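Local coordinates for protein LigF (Sphingobium sp. SYK-6, PDB 4XT0), which cleaves beta-aryl ether bonds during lignin degradation, as a glutathione-dependent beta-etherase of the glutathione S-transferase superfamily, at residues K7-G12 against S45-K50; N16-L21 against K240-K245; P58-D63 against C74-D79; T68-I73 against W105-F110. All blocks are in the same frame, centred on the assembly; numbering follows the deposited sequence.

Strand 6-10 comes first; in interaction 1 helix 46-51 folds back on Tyr9, with 32 residues between the segments. Helix 15-26, which leaves from within that loop, meets the last helix in interaction 2, which spans 218 residues and crosses interaction 1. Everything later lies within this wide loop. Interaction 3 ties strand 59-62 to helix 70-80, completing the thioredoxin-like domain after interaction 1 has closed. Interaction 4 starts on the first turn of the same helix, crosses interaction 3, and reaches helix 93-121, joining the two domains beside glutathione.

Interaction 1 of 4, residues K7-G12 against S45-K50; sequences KLYSFG and SDWFKK. With GSH (glutathione), chain B.
Tyr9 meets Phe48 and Trp47 in an aromatic cluster where a helix lies over one face of the thioredoxin-fold sheet in the glutathione S-transferase N-terminal domain. Tyr9 and Phe48 run past each other in opposite directions. The edge of the Phe48 ring is pressed against the base of the tyrosine: Tyr9 CB lies 3.6 Å from Phe48 CE1, at the edge of the Phe48 ring and near its plane. Because Phe48 CG is anti to the backbone N (chi1 179°), the ring reaches from helix 46-51 toward the strand. Trp47 meets the far rim instead, its edge atom CZ3 standing 4.0 Å from Tyr9 CE2, and the two side chains cross at a slant. No hydrogen bond joins the segments. The other side of the strand serves a different layer, with Leu8 packing on Pro20, Leu21 and Leu24 of helix 15-26.

The helix start is capped. Ser45 OG accepts from Phe48 N at 3.1 Å and also bonds to Glu42 O, while lying 3.1 Å above one face of the Trp47 ring, offset toward its rim. Farther round the turn, Lys50 folds back so that NZ reaches Trp47 O at 2.7 Å.

Where the strand ends, the chain forms an ST turn beside the glutathione site: Gly12 N donates to Ser10 OG at 3.0 Å, nearly straight (166°). Next to this turn Phe11 reaches glutathione, its CE2 lying 3.8 Å from N3 of the tripeptide.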
# COMPACT_ATOMS: atom_id res chain seq x y z
N LYS A 7 -16.04 -18.70 1.15
CA LYS A 7 -15.38 -19.22 -0.05
C LYS A 7 -14.20 -18.33 -0.41
O LYS A 7 -14.32 -17.10 -0.35
CB LYS A 7 -16.35 -19.30 -1.23
CG LYS A 7 -17.57 -20.17 -0.96
CD LYS A 7 -18.54 -20.16 -2.15
CE LYS A 7 -19.85 -20.83 -1.78
NZ LYS A 7 -19.63 -22.22 -1.24
N LEU A 8 -13.07 -18.93 -0.76
CA LEU A 8 -11.93 -18.17 -1.26
C LEU A 8 -11.63 -18.54 -2.72
O LEU A 8 -11.41 -19.71 -3.04
CB LEU A 8 -10.67 -18.40 -0.42
CG LEU A 8 -9.51 -17.48 -0.85
CD1 LEU A 8 -9.78 -16.03 -0.40
CD2 LEU A 8 -8.15 -17.96 -0.36
N TYR A 9 -11.60 -17.53 -3.57
CA TYR A 9 -11.25 -17.67 -4.98
C TYR A 9 -9.82 -17.22 -5.18
O TYR A 9 -9.51 -16.05 -4.91
CB TYR A 9 -12.19 -16.82 -5.84
CG TYR A 9 -13.63 -17.26 -5.74
CD1 TYR A 9 -14.47 -16.73 -4.77
CD2 TYR A 9 -14.14 -18.21 -6.61
CE1 TYR A 9 -15.79 -17.14 -4.67
CE2 TYR A 9 -15.45 -18.63 -6.52
CZ TYR A 9 -16.27 -18.09 -5.55
OH TYR A 9 -17.57 -18.50 -5.46
N SER A 10 -8.93 -18.12 -5.61
CA SER A 10 -7.51 -17.74 -5.68
C SER A 10 -6.69 -18.68 -6.56
O SER A 10 -7.21 -19.67 -7.07
CB SER A 10 -6.89 -17.72 -4.27
OG SER A 10 -6.39 -19.01 -3.91
N PHE A 11 -5.40 -18.36 -6.73
CA PHE A 11 -4.50 -19.20 -7.53
C PHE A 11 -3.82 -20.29 -6.69
O PHE A 11 -2.93 -20.97 -7.18
CB PHE A 11 -3.40 -18.36 -8.21
CG PHE A 11 -3.88 -17.50 -9.35
CD1 PHE A 11 -5.09 -17.75 -9.98
CD2 PHE A 11 -3.11 -16.44 -9.80
CE1 PHE A 11 -5.52 -16.95 -11.04
CE2 PHE A 11 -3.53 -15.63 -10.85
CZ PHE A 11 -4.74 -15.89 -11.47
N GLY A 12 -4.20 -20.43 -5.42
CA GLY A 12 -3.53 -21.38 -4.55
C GLY A 12 -2.45 -20.70 -3.72
O GLY A 12 -2.38 -19.47 -3.67
N SER A 45 -12.77 -14.74 -16.74
CA SER A 45 -14.01 -15.36 -17.19
C SER A 45 -15.17 -14.47 -16.78
O SER A 45 -15.04 -13.64 -15.87
CB SER A 45 -14.17 -16.76 -16.60
OG SER A 45 -14.36 -16.70 -15.20
N ASP A 46 -16.31 -14.62 -17.46
CA ASP A 46 -17.50 -13.85 -17.12
C ASP A 46 -18.04 -14.23 -15.75
O ASP A 46 -18.54 -13.39 -15.01
CB ASP A 46 -18.59 -14.03 -18.18
CG ASP A 46 -18.23 -13.40 -19.52
OD1 ASP A 46 -17.56 -12.34 -19.52
OD2 ASP A 46 -18.60 -13.98 -20.56
N TRP A 47 -17.92 -15.51 -15.39
CA TRP A 47 -18.43 -15.96 -14.11
C TRP A 47 -17.57 -15.44 -12.96
O TRP A 47 -18.10 -15.16 -11.88
CB TRP A 47 -18.56 -17.49 -14.04
CG TRP A 47 -17.28 -18.29 -13.96
CD1 TRP A 47 -16.67 -18.95 -14.98
CD2 TRP A 47 -16.50 -18.56 -12.78
NE1 TRP A 47 -15.54 -19.60 -14.52
CE2 TRP A 47 -15.42 -19.37 -13.18
CE3 TRP A 47 -16.61 -18.18 -11.43
CZ2 TRP A 47 -14.44 -19.81 -12.27
CZ3 TRP A 47 -15.63 -18.62 -10.54
CH2 TRP A 47 -14.57 -19.43 -10.96
N PHE A 48 -16.27 -15.28 -13.16
CA PHE A 48 -15.45 -14.79 -12.06
C PHE A 48 -15.51 -13.27 -11.93
O PHE A 48 -15.48 -12.75 -10.82
CB PHE A 48 -13.98 -15.23 -12.17
CG PHE A 48 -13.14 -14.70 -11.04
CD1 PHE A 48 -13.32 -15.18 -9.75
CD2 PHE A 48 -12.23 -13.67 -11.24
CE1 PHE A 48 -12.58 -14.66 -8.67
CE2 PHE A 48 -11.49 -13.16 -10.18
CZ PHE A 48 -11.66 -13.66 -8.89
N LYS A 49 -15.62 -12.57 -13.06
CA LYS A 49 -15.69 -11.11 -13.03
C LYS A 49 -17.02 -10.64 -12.43
O LYS A 49 -17.15 -9.49 -11.99
CB LYS A 49 -15.50 -10.54 -14.44
CG LYS A 49 -14.06 -10.66 -14.93
CD LYS A 49 -13.79 -9.91 -16.25
CE LYS A 49 -14.49 -10.57 -17.43
NZ LYS A 49 -14.09 -9.93 -18.72
N LYS A 50 -17.99 -11.55 -12.38
CA LYS A 50 -19.22 -11.31 -11.64
C LYS A 50 -18.94 -11.26 -10.12
O LYS A 50 -19.55 -10.47 -9.40
CB LYS A 50 -20.23 -12.40 -11.99
CG LYS A 50 -21.43 -12.51 -11.08
CD LYS A 50 -21.87 -13.96 -10.99
CE LYS A 50 -20.83 -14.80 -10.25
NZ LYS A 50 -20.46 -16.07 -10.93
N1 GSH B . -3.72 -5.55 -4.88
CA1 GSH B . -4.26 -6.88 -5.20
C1 GSH B . -4.24 -7.82 -4.00
O11 GSH B . -5.12 -8.65 -3.85
O12 GSH B . -3.25 -7.77 -3.09
CB1 GSH B . -3.41 -7.48 -6.34
CG1 GSH B . -4.06 -8.78 -6.79
CD1 GSH B . -3.19 -9.46 -7.83
OE1 GSH B . -2.24 -8.88 -8.31
N2 GSH B . -3.48 -10.72 -8.21
CA2 GSH B . -2.66 -11.41 -9.22
C2 GSH B . -3.53 -11.73 -10.42
O2 GSH B . -4.73 -11.84 -10.28
CB2 GSH B . -2.16 -12.74 -8.64
SG2 GSH B . -0.89 -12.50 -7.35
N3 GSH B . -2.97 -11.91 -11.66
CA3 GSH B . -3.84 -12.26 -12.79
C3 GSH B . -4.02 -11.15 -13.80
O31 GSH B . -4.42 -11.42 -14.91
O32 GSH B . -3.74 -9.86 -13.49

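Interaction 2 of 4, residues N16-L21 against K240-K245; sequences NSLKPL and KEMFEK. With GSH (glutathione), chain B.
Met242 leaves the last helix with a chi1 of 176° that swings CG to the far side from its own N, and it runs extended toward Leu21 and Leu18 before bending at the sulfur (chi3 63°). This bend carries CE to Leu18, whose CD1 is 3.8 Å away. In glutathione S-transferase terms the contact joins the C-terminal helix 237-244 to the first helix, 15-26, of the thioredoxin-like domain, so the end of the chain packs back on its beginning.

The short segments run at 121° to one another with axes 11.5 Å apart, a separation filled by Met242 from one side and Leu18 and Leu21 from the other. Met242 CG lies 4.0 Å from Leu21 CG, and its sulfur passes alongside the same residue, with SD 4.1 Å from Leu21 CB. The Leu18 side chain crosses the methionine at about a right angle. Its CD1 also approaches Phe243 CZ, at 4.1 Å, and CE of Met242 lies above one face of that phenylalanine ring, offset toward the rim. Ala22 and Tyr25 of the same helix 15-26 also pack on Met242, while Phe201 and Ala202 of helix 195-204 pack on Leu18.

At the outer side of the last helix, Lys245 NZ forms a salt bridge with Glu241 OE2, 2.8 Å long and meeting the carboxylate oxygen on its anti side. Helix 15-26 also borders the ligand: Asn16 ND2 lies 3.3 Å from the glutathione sulfur, SG2.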
# COMPACT_ATOMS: atom_id res chain seq x y z
N ASN A 16 -0.09 -13.25 -3.97
CA ASN A 16 -1.12 -12.57 -3.19
C ASN A 16 -2.19 -13.53 -2.66
O ASN A 16 -2.74 -13.33 -1.57
CB ASN A 16 -1.76 -11.45 -4.02
CG ASN A 16 -0.83 -10.27 -4.18
OD1 ASN A 16 -0.36 -9.70 -3.19
ND2 ASN A 16 -0.53 -9.91 -5.42
N SER A 17 -2.44 -14.60 -3.41
CA SER A 17 -3.40 -15.63 -3.00
C SER A 17 -3.03 -16.32 -1.68
O SER A 17 -3.90 -16.71 -0.91
CB SER A 17 -3.54 -16.70 -4.10
OG SER A 17 -4.19 -16.19 -5.25
N LEU A 18 -1.73 -16.51 -1.44
CA LEU A 18 -1.31 -17.21 -0.24
C LEU A 18 -1.76 -16.51 1.06
O LEU A 18 -2.05 -17.18 2.05
CB LEU A 18 0.22 -17.40 -0.24
CG LEU A 18 0.81 -18.21 0.94
CD1 LEU A 18 2.03 -19.03 0.52
CD2 LEU A 18 1.18 -17.30 2.12
N LYS A 19 -1.83 -15.18 1.05
CA LYS A 19 -2.10 -14.43 2.28
C LYS A 19 -3.43 -14.84 2.92
O LYS A 19 -3.42 -15.34 4.05
CB LYS A 19 -2.06 -12.91 2.03
CG LYS A 19 -0.76 -12.38 1.34
CD LYS A 19 -0.80 -10.84 1.28
CE LYS A 19 0.23 -10.23 0.31
NZ LYS A 19 -0.03 -8.76 0.10
N PRO A 20 -4.58 -14.69 2.21
CA PRO A 20 -5.79 -15.15 2.93
C PRO A 20 -5.91 -16.67 3.06
O PRO A 20 -6.61 -17.16 3.96
CB PRO A 20 -6.95 -14.58 2.07
CG PRO A 20 -6.38 -14.46 0.68
CD PRO A 20 -4.89 -14.13 0.88
N LEU A 21 -5.25 -17.41 2.18
CA LEU A 21 -5.29 -18.86 2.26
C LEU A 21 -4.63 -19.32 3.56
O LEU A 21 -5.19 -20.12 4.32
CB LEU A 21 -4.62 -19.48 1.03
CG LEU A 21 -4.93 -20.92 0.61
CD1 LEU A 21 -6.41 -21.11 0.33
CD2 LEU A 21 -4.09 -21.31 -0.62
N LYS A 240 1.92 -26.27 6.51
CA LYS A 240 2.03 -27.58 5.88
C LYS A 240 0.66 -28.07 5.40
O LYS A 240 0.55 -28.61 4.30
CB LYS A 240 2.65 -28.61 6.84
CG LYS A 240 4.14 -28.41 7.10
CD LYS A 240 4.73 -29.58 7.87
CE LYS A 240 6.20 -29.33 8.25
NZ LYS A 240 7.13 -29.20 7.08
N GLU A 241 -0.38 -27.87 6.21
CA GLU A 241 -1.73 -28.28 5.80
C GLU A 241 -2.18 -27.54 4.54
O GLU A 241 -2.80 -28.13 3.65
CB GLU A 241 -2.74 -28.03 6.93
CG GLU A 241 -4.15 -28.51 6.60
CD GLU A 241 -5.18 -28.01 7.60
OE1 GLU A 241 -4.81 -27.23 8.50
OE2 GLU A 241 -6.36 -28.40 7.48
N MET A 242 -1.88 -26.24 4.47
CA MET A 242 -2.25 -25.42 3.32
C MET A 242 -1.65 -26.02 2.04
O MET A 242 -2.35 -26.25 1.04
CB MET A 242 -1.77 -23.98 3.53
CG MET A 242 -2.02 -23.06 2.33
SD MET A 242 -1.35 -21.39 2.53
CE MET A 242 0.41 -21.77 2.66
N PHE A 243 -0.35 -26.31 2.08
CA PHE A 243 0.32 -26.84 0.89
C PHE A 243 -0.13 -28.27 0.57
O PHE A 243 -0.18 -28.67 -0.59
CB PHE A 243 1.84 -26.79 1.07
CG PHE A 243 2.43 -25.41 0.92
CD1 PHE A 243 2.40 -24.76 -0.31
CD2 PHE A 243 3.05 -24.79 1.99
CE1 PHE A 243 2.96 -23.50 -0.45
CE2 PHE A 243 3.60 -23.52 1.86
CZ PHE A 243 3.55 -22.87 0.63
N GLU A 244 -0.46 -29.03 1.61
CA GLU A 244 -0.92 -30.40 1.42
C GLU A 244 -2.27 -30.45 0.73
O GLU A 244 -2.55 -31.36 -0.06
CB GLU A 244 -0.99 -31.14 2.76
CG GLU A 244 -1.48 -32.58 2.65
CD GLU A 244 -2.40 -32.99 3.79
OE1 GLU A 244 -3.26 -33.88 3.56
OE2 GLU A 244 -2.28 -32.42 4.90
N LYS A 245 -3.12 -29.48 1.05
CA LYS A 245 -4.51 -29.50 0.58
C LYS A 245 -4.76 -28.57 -0.61
O LYS A 245 -5.89 -28.24 -0.92
CB LYS A 245 -5.46 -29.15 1.73
CG LYS A 245 -5.67 -30.30 2.70
CD LYS A 245 -6.56 -29.91 3.85
CE LYS A 245 -6.73 -31.08 4.81
NZ LYS A 245 -7.31 -30.62 6.10
N1 GSH B . -3.72 -5.55 -4.88
CA1 GSH B . -4.26 -6.88 -5.20
C1 GSH B . -4.24 -7.82 -4.00
O11 GSH B . -5.12 -8.65 -3.85
O12 GSH B . -3.25 -7.77 -3.09
CB1 GSH B . -3.41 -7.48 -6.34
CG1 GSH B . -4.06 -8.78 -6.79
CD1 GSH B . -3.19 -9.46 -7.83
OE1 GSH B . -2.24 -8.88 -8.31
N2 GSH B . -3.48 -10.72 -8.21
CA2 GSH B . -2.66 -11.41 -9.22
C2 GSH B . -3.53 -11.73 -10.42
O2 GSH B . -4.73 -11.84 -10.28
CB2 GSH B . -2.16 -12.74 -8.64
SG2 GSH B . -0.89 -12.50 -7.35
N3 GSH B . -2.97 -11.91 -11.66
CA3 GSH B . -3.84 -12.26 -12.79
C3 GSH B . -4.02 -11.15 -13.80
O31 GSH B . -4.42 -11.42 -14.91
O32 GSH B . -3.74 -9.86 -13.49

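Interaction 3 of 4, residues P58-D63 against C74-D79; sequences PALWHD and CEYLED
His62 and Tyr76 join strand to helix through one hydrogen bond, between His62 ND1 and Tyr76 OH at 2.7 Å and 158°. The phenol oxygen comes to the edge of the imidazole, near the ring plane. The two rings meet rim to rim, their planes turned by 70° and their centroids 5.8 Å apart, so neither lies over the other.

Beside this polar link sits Leu60, two residues earlier on the same strand face. Its CD2 branch is 3.7 Å from Tyr76 CD2, the leucine crossing the tyrosine side chain at about a right angle. That same methyl also reaches Leu77 CD2 at 4.0 Å, entering between neighbouring helix residues. Tyr76 can serve both partners because a chi1 of 176° turns its ring away from the backbone N and out toward the strand.

Strand 59-62 and helix 70-80 belong to the C-terminal beta-beta-alpha half of the thioredoxin fold, with strand 65-68 linking them. At the strand's beginning lies Pro58, preceded by the cis peptide characteristic of that fold and touching glutathione. Leu6 of the neighbouring strand packs on both Leu60 and His62, and Ile73 adds a further apolar side to Leu60. On the helix, Leu77 turns to Leu24, while Tyr76 packs on Ala97 of the second subunit and Asp79 OD2 makes a salt bridge with Arg100 of that subunit.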
# COMPACT_ATOMS: atom_id res chain seq x y z
N PRO A 58 -6.74 -12.60 -4.98
CA PRO A 58 -7.83 -13.36 -4.38
C PRO A 58 -9.10 -12.56 -4.15
O PRO A 58 -9.10 -11.32 -4.14
CB PRO A 58 -7.24 -13.80 -3.04
CG PRO A 58 -6.36 -12.66 -2.67
CD PRO A 58 -5.70 -12.29 -3.98
N ALA A 59 -10.19 -13.28 -3.97
CA ALA A 59 -11.46 -12.67 -3.61
C ALA A 59 -12.12 -13.57 -2.57
O ALA A 59 -12.15 -14.79 -2.74
CB ALA A 59 -12.35 -12.48 -4.86
N LEU A 60 -12.60 -12.99 -1.47
CA LEU A 60 -13.30 -13.76 -0.45
C LEU A 60 -14.79 -13.53 -0.54
O LEU A 60 -15.24 -12.39 -0.58
CB LEU A 60 -12.84 -13.40 0.96
CG LEU A 60 -13.56 -14.18 2.08
CD1 LEU A 60 -12.86 -15.53 2.28
CD2 LEU A 60 -13.60 -13.40 3.40
N TRP A 61 -15.55 -14.62 -0.55
CA TRP A 61 -17.01 -14.54 -0.53
C TRP A 61 -17.49 -14.96 0.86
O TRP A 61 -17.14 -16.05 1.34
CB TRP A 61 -17.59 -15.45 -1.62
CG TRP A 61 -19.08 -15.38 -1.86
CD1 TRP A 61 -19.71 -14.65 -2.83
CD2 TRP A 61 -20.10 -16.11 -1.17
NE1 TRP A 61 -21.07 -14.87 -2.77
CE2 TRP A 61 -21.33 -15.76 -1.77
CE3 TRP A 61 -20.10 -17.02 -0.11
CZ2 TRP A 61 -22.55 -16.29 -1.33
CZ3 TRP A 61 -21.31 -17.54 0.33
CH2 TRP A 61 -22.52 -17.17 -0.28
N HIS A 62 -18.25 -14.10 1.51
CA HIS A 62 -18.71 -14.41 2.86
C HIS A 62 -20.17 -14.00 3.00
O HIS A 62 -20.49 -12.82 3.08
CB HIS A 62 -17.83 -13.74 3.92
CG HIS A 62 -18.28 -13.96 5.33
ND1 HIS A 62 -18.06 -13.04 6.33
CD2 HIS A 62 -18.95 -14.99 5.90
CE1 HIS A 62 -18.58 -13.50 7.47
NE2 HIS A 62 -19.13 -14.68 7.23
N ASP A 63 -21.05 -15.01 2.96
CA ASP A 63 -22.48 -14.81 3.07
C ASP A 63 -23.03 -13.85 2.03
O ASP A 63 -23.92 -13.05 2.32
CB ASP A 63 -22.84 -14.31 4.47
CG ASP A 63 -22.84 -15.41 5.50
OD1 ASP A 63 -23.19 -16.55 5.15
OD2 ASP A 63 -22.51 -15.13 6.67
N CYS A 74 -7.27 -10.56 4.89
CA CYS A 74 -6.69 -11.11 6.13
C CYS A 74 -7.16 -10.30 7.33
O CYS A 74 -7.58 -10.88 8.33
CB CYS A 74 -5.16 -11.14 6.07
SG CYS A 74 -4.47 -12.11 4.70
N GLU A 75 -7.11 -8.97 7.22
CA GLU A 75 -7.58 -8.11 8.32
C GLU A 75 -9.07 -8.31 8.56
O GLU A 75 -9.52 -8.33 9.70
CB GLU A 75 -7.27 -6.62 8.04
CG GLU A 75 -5.76 -6.27 8.06
CD GLU A 75 -5.41 -5.25 9.13
OE1 GLU A 75 -6.02 -5.28 10.22
OE2 GLU A 75 -4.52 -4.41 8.89
N TYR A 76 -9.84 -8.47 7.48
CA TYR A 76 -11.26 -8.78 7.58
C TYR A 76 -11.50 -10.07 8.37
O TYR A 76 -12.40 -10.12 9.20
CB TYR A 76 -11.88 -8.91 6.17
CG TYR A 76 -13.35 -9.34 6.19
CD1 TYR A 76 -14.36 -8.41 6.43
CD2 TYR A 76 -13.72 -10.66 5.92
CE1 TYR A 76 -15.71 -8.79 6.43
CE2 TYR A 76 -15.07 -11.05 5.92
CZ TYR A 76 -16.06 -10.11 6.17
OH TYR A 76 -17.39 -10.47 6.17
N LEU A 77 -10.69 -11.09 8.13
CA LEU A 77 -10.90 -12.38 8.81
C LEU A 77 -10.59 -12.25 10.31
O LEU A 77 -11.23 -12.88 11.16
CB LEU A 77 -10.03 -13.47 8.16
CG LEU A 77 -10.53 -13.88 6.76
CD1 LEU A 77 -9.51 -14.74 6.04
CD2 LEU A 77 -11.88 -14.60 6.85
N GLU A 78 -9.61 -11.41 10.64
CA GLU A 78 -9.31 -11.15 12.04
C GLU A 78 -10.38 -10.25 12.69
O GLU A 78 -10.69 -10.41 13.88
CB GLU A 78 -7.90 -10.54 12.18
CG GLU A 78 -6.78 -11.61 12.28
CD GLU A 78 -6.85 -12.43 13.57
OE1 GLU A 78 -7.31 -11.88 14.60
OE2 GLU A 78 -6.43 -13.62 13.57
N ASP A 79 -10.96 -9.34 11.91
CA ASP A 79 -12.03 -8.47 12.42
C ASP A 79 -13.29 -9.29 12.74
O ASP A 79 -13.99 -9.04 13.73
CB ASP A 79 -12.41 -7.39 11.39
CG ASP A 79 -11.43 -6.20 11.37
OD1 ASP A 79 -10.64 -6.03 12.33
OD2 ASP A 79 -11.46 -5.42 10.38

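Interaction 4 of 4, residues T68-I73 against W105-F110; sequences TESTVI and WVDEYF. With GSH (glutathione), chain B.
Thr71 faces Asp107 across the boundary between the two domains, and every atom of its side chain beyond CA is near one carboxylate oxygen. CB lies 3.3 Å from Asp107 OD2, and the methyl CG2 is farther from that oxygen, at 3.8 Å. With OG1 anti to the carbonyl carbon (chi1 -60°), the hydroxyl turns toward the aspartate and donates to Asp107 OD2 over 2.6 Å. It reaches the oxygen on the syn side, 22° out of the carboxylate plane.

This is the glutathione-binding corner of the glutathione S-transferase fold, where Glu69 and Ser70 at the start of helix 70-80 hold the gamma-glutamyl end of the tripeptide. Glu69 is the N-cap residue, and its OE1 accepts from GSH N1 at 2.7 Å. Ser70 grips the ligand carboxylate through two good bonds, Ser70 N to GSH O11 at 2.8 Å and Ser70 OG to GSH O12 at 2.7 Å, with a weak further one from Ser70 N to O12. The helix N terminus would be expected to favour a negative group at this position.

A water accepts from Thr71 N and can donate to Asp107 OD1, 2.7 Å away, and to GSH O12, although other acceptors nearby compete for its two protons. Lys19 NZ makes a salt bridge to Asp107 OD1 and a hydrogen bond to Ser70 OG. From the second subunit, Lys104 makes a salt bridge to Glu69 OE1.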
# COMPACT_ATOMS: atom_id res chain seq x y z
N THR A 68 -12.20 -8.06 -1.39
CA THR A 68 -11.00 -8.16 -2.22
C THR A 68 -9.81 -7.42 -1.60
O THR A 68 -9.98 -6.74 -0.56
CB THR A 68 -11.21 -7.58 -3.64
OG1 THR A 68 -11.52 -6.19 -3.53
CG2 THR A 68 -12.35 -8.30 -4.37
N GLU A 69 -8.66 -7.51 -2.28
CA GLU A 69 -7.32 -7.07 -1.82
C GLU A 69 -6.79 -8.04 -0.76
O GLU A 69 -7.30 -8.08 0.35
CB GLU A 69 -7.35 -5.63 -1.26
CG GLU A 69 -7.72 -4.59 -2.31
CD GLU A 69 -6.69 -4.51 -3.42
OE1 GLU A 69 -5.47 -4.41 -3.11
OE2 GLU A 69 -7.09 -4.57 -4.60
N SER A 70 -5.75 -8.80 -1.10
CA SER A 70 -5.21 -9.84 -0.21
C SER A 70 -5.01 -9.38 1.24
O SER A 70 -5.48 -10.03 2.17
CB SER A 70 -3.90 -10.39 -0.78
OG SER A 70 -2.94 -9.35 -0.98
N THR A 71 -4.35 -8.24 1.44
CA THR A 71 -4.09 -7.74 2.80
C THR A 71 -5.39 -7.42 3.55
O THR A 71 -5.50 -7.68 4.74
CB THR A 71 -3.20 -6.49 2.76
OG1 THR A 71 -1.95 -6.81 2.13
CG2 THR A 71 -2.94 -5.94 4.20
N VAL A 72 -6.37 -6.86 2.84
CA VAL A 72 -7.64 -6.47 3.44
C VAL A 72 -8.45 -7.71 3.89
O VAL A 72 -9.10 -7.71 4.93
CB VAL A 72 -8.45 -5.61 2.44
CG1 VAL A 72 -9.90 -5.36 2.91
CG2 VAL A 72 -7.72 -4.26 2.18
N ILE A 73 -8.42 -8.75 3.07
CA ILE A 73 -9.11 -9.97 3.39
C ILE A 73 -8.59 -10.56 4.71
O ILE A 73 -9.36 -11.02 5.53
CB ILE A 73 -8.97 -11.03 2.26
CG1 ILE A 73 -9.59 -10.53 0.94
CG2 ILE A 73 -9.64 -12.34 2.68
CD1 ILE A 73 -9.15 -11.37 -0.30
N TRP A 105 4.17 -2.51 3.45
CA TRP A 105 5.44 -2.52 2.74
C TRP A 105 5.48 -3.66 1.71
O TRP A 105 6.06 -3.52 0.65
CB TRP A 105 6.60 -2.64 3.71
CG TRP A 105 7.94 -2.71 3.07
CD1 TRP A 105 8.67 -1.67 2.55
CD2 TRP A 105 8.74 -3.88 2.93
NE1 TRP A 105 9.88 -2.14 2.08
CE2 TRP A 105 9.95 -3.49 2.30
CE3 TRP A 105 8.56 -5.23 3.27
CZ2 TRP A 105 10.97 -4.40 2.00
CZ3 TRP A 105 9.58 -6.13 2.97
CH2 TRP A 105 10.76 -5.70 2.35
N VAL A 106 4.84 -4.78 2.02
CA VAL A 106 4.69 -5.83 1.02
C VAL A 106 3.87 -5.30 -0.16
O VAL A 106 4.29 -5.45 -1.31
CB VAL A 106 4.02 -7.09 1.58
CG1 VAL A 106 3.71 -8.09 0.45
CG2 VAL A 106 4.90 -7.72 2.61
N ASP A 107 2.74 -4.64 0.14
CA ASP A 107 1.86 -4.08 -0.90
C ASP A 107 2.47 -2.95 -1.73
O ASP A 107 2.09 -2.75 -2.88
CB ASP A 107 0.55 -3.55 -0.28
CG ASP A 107 -0.42 -4.67 0.10
OD1 ASP A 107 -0.48 -5.70 -0.62
OD2 ASP A 107 -1.13 -4.53 1.11
N GLU A 108 3.39 -2.20 -1.14
CA GLU A 108 3.89 -0.99 -1.80
C GLU A 108 5.29 -1.12 -2.37
O GLU A 108 5.74 -0.24 -3.09
CB GLU A 108 3.85 0.19 -0.83
CG GLU A 108 2.43 0.48 -0.32
CD GLU A 108 2.38 1.34 0.93
OE1 GLU A 108 3.34 2.11 1.14
OE2 GLU A 108 1.37 1.26 1.68
N TYR A 109 6.00 -2.19 -2.02
CA TYR A 109 7.40 -2.32 -2.45
C TYR A 109 7.80 -3.76 -2.79
O TYR A 109 8.16 -4.06 -3.92
CB TYR A 109 8.32 -1.74 -1.36
CG TYR A 109 9.76 -1.50 -1.78
CD1 TYR A 109 10.16 -0.26 -2.27
CD2 TYR A 109 10.72 -2.50 -1.66
CE1 TYR A 109 11.50 -0.03 -2.65
CE2 TYR A 109 12.05 -2.28 -2.03
CZ TYR A 109 12.43 -1.04 -2.52
OH TYR A 109 13.74 -0.82 -2.88
N PHE A 110 7.73 -4.64 -1.79
CA PHE A 110 8.32 -5.98 -1.89
C PHE A 110 7.62 -6.86 -2.93
O PHE A 110 8.28 -7.52 -3.74
CB PHE A 110 8.31 -6.66 -0.50
CG PHE A 110 9.00 -8.01 -0.45
CD1 PHE A 110 9.99 -8.35 -1.36
CD2 PHE A 110 8.64 -8.94 0.52
CE1 PHE A 110 10.61 -9.59 -1.30
CE2 PHE A 110 9.25 -10.19 0.59
CZ PHE A 110 10.24 -10.51 -0.33
N1 GSH B . -3.72 -5.55 -4.88
CA1 GSH B . -4.26 -6.88 -5.20
C1 GSH B . -4.24 -7.82 -4.00
O11 GSH B . -5.12 -8.65 -3.85
O12 GSH B . -3.25 -7.77 -3.09
CB1 GSH B . -3.41 -7.48 -6.34
CG1 GSH B . -4.06 -8.78 -6.79
CD1 GSH B . -3.19 -9.46 -7.83
OE1 GSH B . -2.24 -8.88 -8.31
N2 GSH B . -3.48 -10.72 -8.21
CA2 GSH B . -2.66 -11.41 -9.22
C2 GSH B . -3.53 -11.73 -10.42
O2 GSH B . -4.73 -11.84 -10.28
CB2 GSH B . -2.16 -12.74 -8.64
SG2 GSH B . -0.89 -12.50 -7.35
N3 GSH B . -2.97 -11.91 -11.66
CA3 GSH B . -3.84 -12.26 -12.79
C3 GSH B . -4.02 -11.15 -13.80
O31 GSH B . -4.42 -11.42 -14.91
O32 GSH B . -3.74 -9.86 -13.49
O HOH W 1 -3.18 -6.17 -0.69